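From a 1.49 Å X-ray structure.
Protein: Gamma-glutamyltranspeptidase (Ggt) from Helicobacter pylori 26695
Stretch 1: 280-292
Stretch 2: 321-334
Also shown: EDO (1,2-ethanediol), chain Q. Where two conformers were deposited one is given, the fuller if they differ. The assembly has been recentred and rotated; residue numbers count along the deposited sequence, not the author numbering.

Stretch 1 280-292: SPPSSGGTHLIQI
Stretch 2, residues 321-334: QAYADRSVYMGDAD

Two stretches of one chain of H. pylori gamma-glutamyltranspeptidase run roughly antiparallel, burying 613 Å² between them. In the first, a loop with a cis peptide bond before Pro-282 (phi/psi -87/12) leads into a helix that continues beyond Ile-292; Ser-283 OG (chi1 t) caps it, accepting from Gly-285 N at 3.0 Å. The second enters already helical and stays so through Tyr-329, then extends through Met-330 (-105/135) and Gly-331 (-173/-173). The helix axes approach to 10.0 Å, their directions 150° apart. CA atoms pair in register: His-288 with Ala-322 at 5.9 Å, Ser-284 with Met-330 at 6.3 Å, Pro-282 with Asp-332 at 4.4 Å.

His-288 (chi1 m, chi2 -52°) points toward the second helix, with Ala-322 O over one face of its ring, 3.4 Å from His-288 CE1. Its ND1 donates to Gln-291 OE1 at 2.8 Å, so the same amide (Gln-291 chi1 t, chi2 t, chi3 6°) accepts at OE1 and donates from NE2 to Asp-325 OD2 at 2.8 Å. Asp-325 (m) also accepts at OD1 from Gln-321 NE2, 2.9 Å away. His-288 NE2 lies 3.2 Å from Arg-326 CB and 3.5 Å from Met-330 CG, buried without a hydrogen-bonding partner. Ile-292 (chi1 m, chi2 t) makes an apolar contact, its CG1 3.7 Å from Ala-322 CB.

Arg-326 extends (t, t, t, chi4 -81°) so that NE makes a weak, bent hydrogen bond to Ser-284 OG (chi1 p) at 3.0 Å, while NH1 donates to ethanediol O1 at 3.2 Å. Met-330 curls (m, m, m), bringing CE to 3.7 Å from Ser-284 CA and into apolar contact with Pro-281 CG at 4.3 Å; its SD lies obliquely 4.8 Å from the His-288 ring centroid. Beyond it, Pro-281 CB makes an apolar contact with Ala-333 CB at 4.0 Å, and Pro-282 CB packs 4.2 Å from Asp-332 CA.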

# COMPACT_ATOMS: atom_id res chain seq x y z
N SER A 280 -6.88 8.11 -5.44
CA SER A 280 -8.19 7.99 -6.06
C SER A 280 -8.36 6.60 -6.68
O SER A 280 -7.42 5.80 -6.67
CB SER A 280 -8.27 9.06 -7.14
OG SER A 280 -7.08 9.08 -7.92
N PRO A 281 -9.54 6.31 -7.25
CA PRO A 281 -9.70 5.03 -7.93
C PRO A 281 -8.59 4.82 -8.96
O PRO A 281 -8.25 5.75 -9.69
CB PRO A 281 -11.08 5.15 -8.57
CG PRO A 281 -11.84 5.94 -7.55
CD PRO A 281 -10.84 6.99 -7.10
N PRO A 282 -8.05 3.60 -9.06
CA PRO A 282 -8.56 2.32 -8.58
C PRO A 282 -8.23 1.92 -7.14
O PRO A 282 -8.46 0.77 -6.77
CB PRO A 282 -7.93 1.33 -9.56
CG PRO A 282 -6.63 1.93 -9.86
CD PRO A 282 -6.88 3.41 -9.92
N SER A 283 -7.72 2.85 -6.33
CA SER A 283 -7.77 2.64 -4.89
C SER A 283 -9.06 3.19 -4.29
O SER A 283 -9.61 4.18 -4.78
CB SER A 283 -6.58 3.27 -4.19
OG SER A 283 -6.55 2.80 -2.86
N SER A 284 -9.54 2.53 -3.24
CA SER A 284 -10.62 3.01 -2.39
C SER A 284 -10.04 3.80 -1.22
O SER A 284 -10.78 4.46 -0.49
CB SER A 284 -11.40 1.82 -1.83
OG SER A 284 -10.60 1.06 -0.93
N GLY A 285 -8.72 3.74 -1.03
CA GLY A 285 -8.11 4.21 0.21
C GLY A 285 -8.31 5.68 0.51
O GLY A 285 -8.76 6.05 1.59
N GLY A 286 -7.98 6.53 -0.46
CA GLY A 286 -8.11 7.97 -0.28
C GLY A 286 -9.54 8.40 -0.03
O GLY A 286 -9.82 9.27 0.82
N THR A 287 -10.47 7.79 -0.75
CA THR A 287 -11.88 8.15 -0.62
C THR A 287 -12.38 7.86 0.78
O THR A 287 -12.97 8.73 1.42
CB THR A 287 -12.73 7.41 -1.67
OG1 THR A 287 -12.36 7.86 -2.98
CG2 THR A 287 -14.24 7.64 -1.45
N HIS A 288 -12.16 6.64 1.25
CA HIS A 288 -12.64 6.28 2.58
C HIS A 288 -11.87 6.96 3.72
O HIS A 288 -12.45 7.24 4.77
CB HIS A 288 -12.72 4.77 2.77
CG HIS A 288 -13.63 4.11 1.78
ND1 HIS A 288 -14.92 4.51 1.58
CD2 HIS A 288 -13.41 3.08 0.92
CE1 HIS A 288 -15.47 3.77 0.63
NE2 HIS A 288 -14.57 2.89 0.22
N LEU A 289 -10.58 7.23 3.51
CA LEU A 289 -9.78 7.99 4.46
C LEU A 289 -10.43 9.34 4.69
O LEU A 289 -10.68 9.74 5.82
CB LEU A 289 -8.36 8.19 3.92
CG LEU A 289 -7.48 9.21 4.63
CD1 LEU A 289 -7.34 8.83 6.09
CD2 LEU A 289 -6.13 9.31 3.90
N ILE A 290 -10.78 10.02 3.60
CA ILE A 290 -11.35 11.36 3.67
C ILE A 290 -12.78 11.31 4.24
O ILE A 290 -13.16 12.16 5.04
CB ILE A 290 -11.31 12.04 2.28
CG1 ILE A 290 -9.86 12.43 1.96
CG2 ILE A 290 -12.24 13.27 2.19
CD1 ILE A 290 -9.60 12.73 0.51
N GLN A 291 -13.55 10.31 3.81
CA GLN A 291 -14.89 10.05 4.34
C GLN A 291 -14.88 9.91 5.87
O GLN A 291 -15.68 10.54 6.56
CB GLN A 291 -15.47 8.78 3.69
CG GLN A 291 -16.87 8.38 4.16
CD GLN A 291 -17.37 7.11 3.49
OE1 GLN A 291 -16.65 6.44 2.75
NE2 GLN A 291 -18.62 6.75 3.78
N ILE A 292 -13.98 9.08 6.39
CA ILE A 292 -13.95 8.76 7.83
C ILE A 292 -13.50 10.00 8.63
O ILE A 292 -14.11 10.36 9.64
CB ILE A 292 -13.06 7.53 8.12
CG1 ILE A 292 -13.68 6.27 7.51
CG2 ILE A 292 -12.91 7.32 9.61
CD1 ILE A 292 -12.68 5.14 7.30
N GLN A 321 -19.44 2.30 8.39
CA GLN A 321 -20.19 2.76 7.23
C GLN A 321 -19.32 2.82 5.97
O GLN A 321 -19.75 2.41 4.90
CB GLN A 321 -20.81 4.14 7.47
CG GLN A 321 -21.75 4.62 6.35
CD GLN A 321 -22.99 3.75 6.21
OE1 GLN A 321 -23.76 3.60 7.15
NE2 GLN A 321 -23.18 3.17 5.02
N ALA A 322 -18.09 3.33 6.12
CA ALA A 322 -17.18 3.45 5.00
C ALA A 322 -16.91 2.11 4.33
O ALA A 322 -16.90 2.01 3.10
CB ALA A 322 -15.86 4.13 5.42
N TYR A 323 -16.67 1.07 5.14
CA TYR A 323 -16.36 -0.26 4.58
C TYR A 323 -17.59 -0.91 3.96
O TYR A 323 -17.47 -1.63 2.97
CB TYR A 323 -15.67 -1.17 5.59
CG TYR A 323 -14.19 -0.88 5.76
CD1 TYR A 323 -13.76 0.07 6.68
CD2 TYR A 323 -13.23 -1.53 4.99
CE1 TYR A 323 -12.41 0.34 6.85
CE2 TYR A 323 -11.87 -1.26 5.15
CZ TYR A 323 -11.47 -0.31 6.09
OH TYR A 323 -10.12 -0.01 6.28
N ALA A 324 -18.78 -0.63 4.49
CA ALA A 324 -20.00 -1.08 3.82
C ALA A 324 -20.10 -0.41 2.45
O ALA A 324 -20.39 -1.06 1.44
CB ALA A 324 -21.22 -0.79 4.67
N ASP A 325 -19.83 0.89 2.41
CA ASP A 325 -19.90 1.65 1.16
C ASP A 325 -18.89 1.09 0.16
O ASP A 325 -19.20 0.93 -1.01
CB ASP A 325 -19.61 3.14 1.42
CG ASP A 325 -20.71 3.83 2.21
OD1 ASP A 325 -21.79 3.21 2.44
OD2 ASP A 325 -20.49 5.00 2.59
N ARG A 326 -17.70 0.77 0.64
CA ARG A 326 -16.65 0.20 -0.20
C ARG A 326 -17.11 -1.03 -0.97
O ARG A 326 -16.80 -1.19 -2.16
CB ARG A 326 -15.44 -0.19 0.67
CG ARG A 326 -14.20 -0.63 -0.10
CD ARG A 326 -13.18 -1.25 0.85
NE ARG A 326 -11.89 -1.46 0.20
CZ ARG A 326 -11.56 -2.48 -0.60
NH1 ARG A 326 -12.41 -3.46 -0.86
NH2 ARG A 326 -10.34 -2.53 -1.15
N SER A 327 -17.86 -1.90 -0.29
CA SER A 327 -18.28 -3.19 -0.83
C SER A 327 -19.21 -3.11 -2.06
O SER A 327 -19.31 -4.08 -2.81
CB SER A 327 -18.95 -4.03 0.26
OG SER A 327 -20.26 -3.57 0.52
N VAL A 328 -19.87 -1.97 -2.22
CA VAL A 328 -20.82 -1.75 -3.31
C VAL A 328 -20.30 -0.77 -4.35
O VAL A 328 -20.37 -1.02 -5.55
CB VAL A 328 -22.16 -1.21 -2.76
CG1 VAL A 328 -23.10 -0.88 -3.90
CG2 VAL A 328 -22.78 -2.22 -1.81
N TYR A 329 -19.76 0.36 -3.89
CA TYR A 329 -19.49 1.52 -4.77
C TYR A 329 -18.13 1.58 -5.43
O TYR A 329 -17.96 2.33 -6.39
CB TYR A 329 -19.74 2.82 -4.02
CG TYR A 329 -21.15 2.97 -3.50
CD1 TYR A 329 -22.24 3.04 -4.38
CD2 TYR A 329 -21.40 3.08 -2.14
CE1 TYR A 329 -23.54 3.20 -3.89
CE2 TYR A 329 -22.68 3.24 -1.66
CZ TYR A 329 -23.74 3.29 -2.53
OH TYR A 329 -25.01 3.44 -2.01
N MET A 330 -17.16 0.81 -4.93
CA MET A 330 -15.77 1.03 -5.33
C MET A 330 -15.21 -0.02 -6.31
O MET A 330 -15.40 -1.23 -6.15
CB MET A 330 -14.89 1.15 -4.08
CG MET A 330 -15.39 2.21 -3.10
SD MET A 330 -15.45 3.92 -3.70
CE MET A 330 -13.73 4.25 -4.06
N GLY A 331 -14.53 0.49 -7.33
CA GLY A 331 -13.85 -0.30 -8.35
C GLY A 331 -13.05 0.63 -9.24
O GLY A 331 -12.94 1.83 -8.96
N ASP A 332 -12.49 0.10 -10.31
CA ASP A 332 -11.75 0.89 -11.30
C ASP A 332 -12.74 1.80 -12.05
O ASP A 332 -13.58 1.31 -12.81
CB ASP A 332 -11.04 -0.06 -12.26
CG ASP A 332 -10.17 0.64 -13.29
OD1 ASP A 332 -10.20 1.89 -13.41
OD2 ASP A 332 -9.46 -0.10 -14.01
N ALA A 333 -12.61 3.11 -11.85
CA ALA A 333 -13.53 4.08 -12.45
C ALA A 333 -13.44 4.16 -13.97
O ALA A 333 -14.31 4.76 -14.62
CB ALA A 333 -13.30 5.46 -11.84
N ASP A 334 -12.41 3.55 -14.56
CA ASP A 334 -12.33 3.45 -16.01
C ASP A 334 -13.34 2.44 -16.56
O ASP A 334 -13.55 2.41 -17.78
CB ASP A 334 -10.92 3.06 -16.46
CG ASP A 334 -9.86 4.08 -16.07
OD1 ASP A 334 -10.18 5.19 -15.58
OD2 ASP A 334 -8.67 3.75 -16.25
C1 EDO Q . -12.42 -7.33 -2.13
O1 EDO Q . -12.28 -6.03 -2.72
C2 EDO Q . -12.52 -8.43 -3.17
O2 EDO Q . -13.51 -9.41 -2.79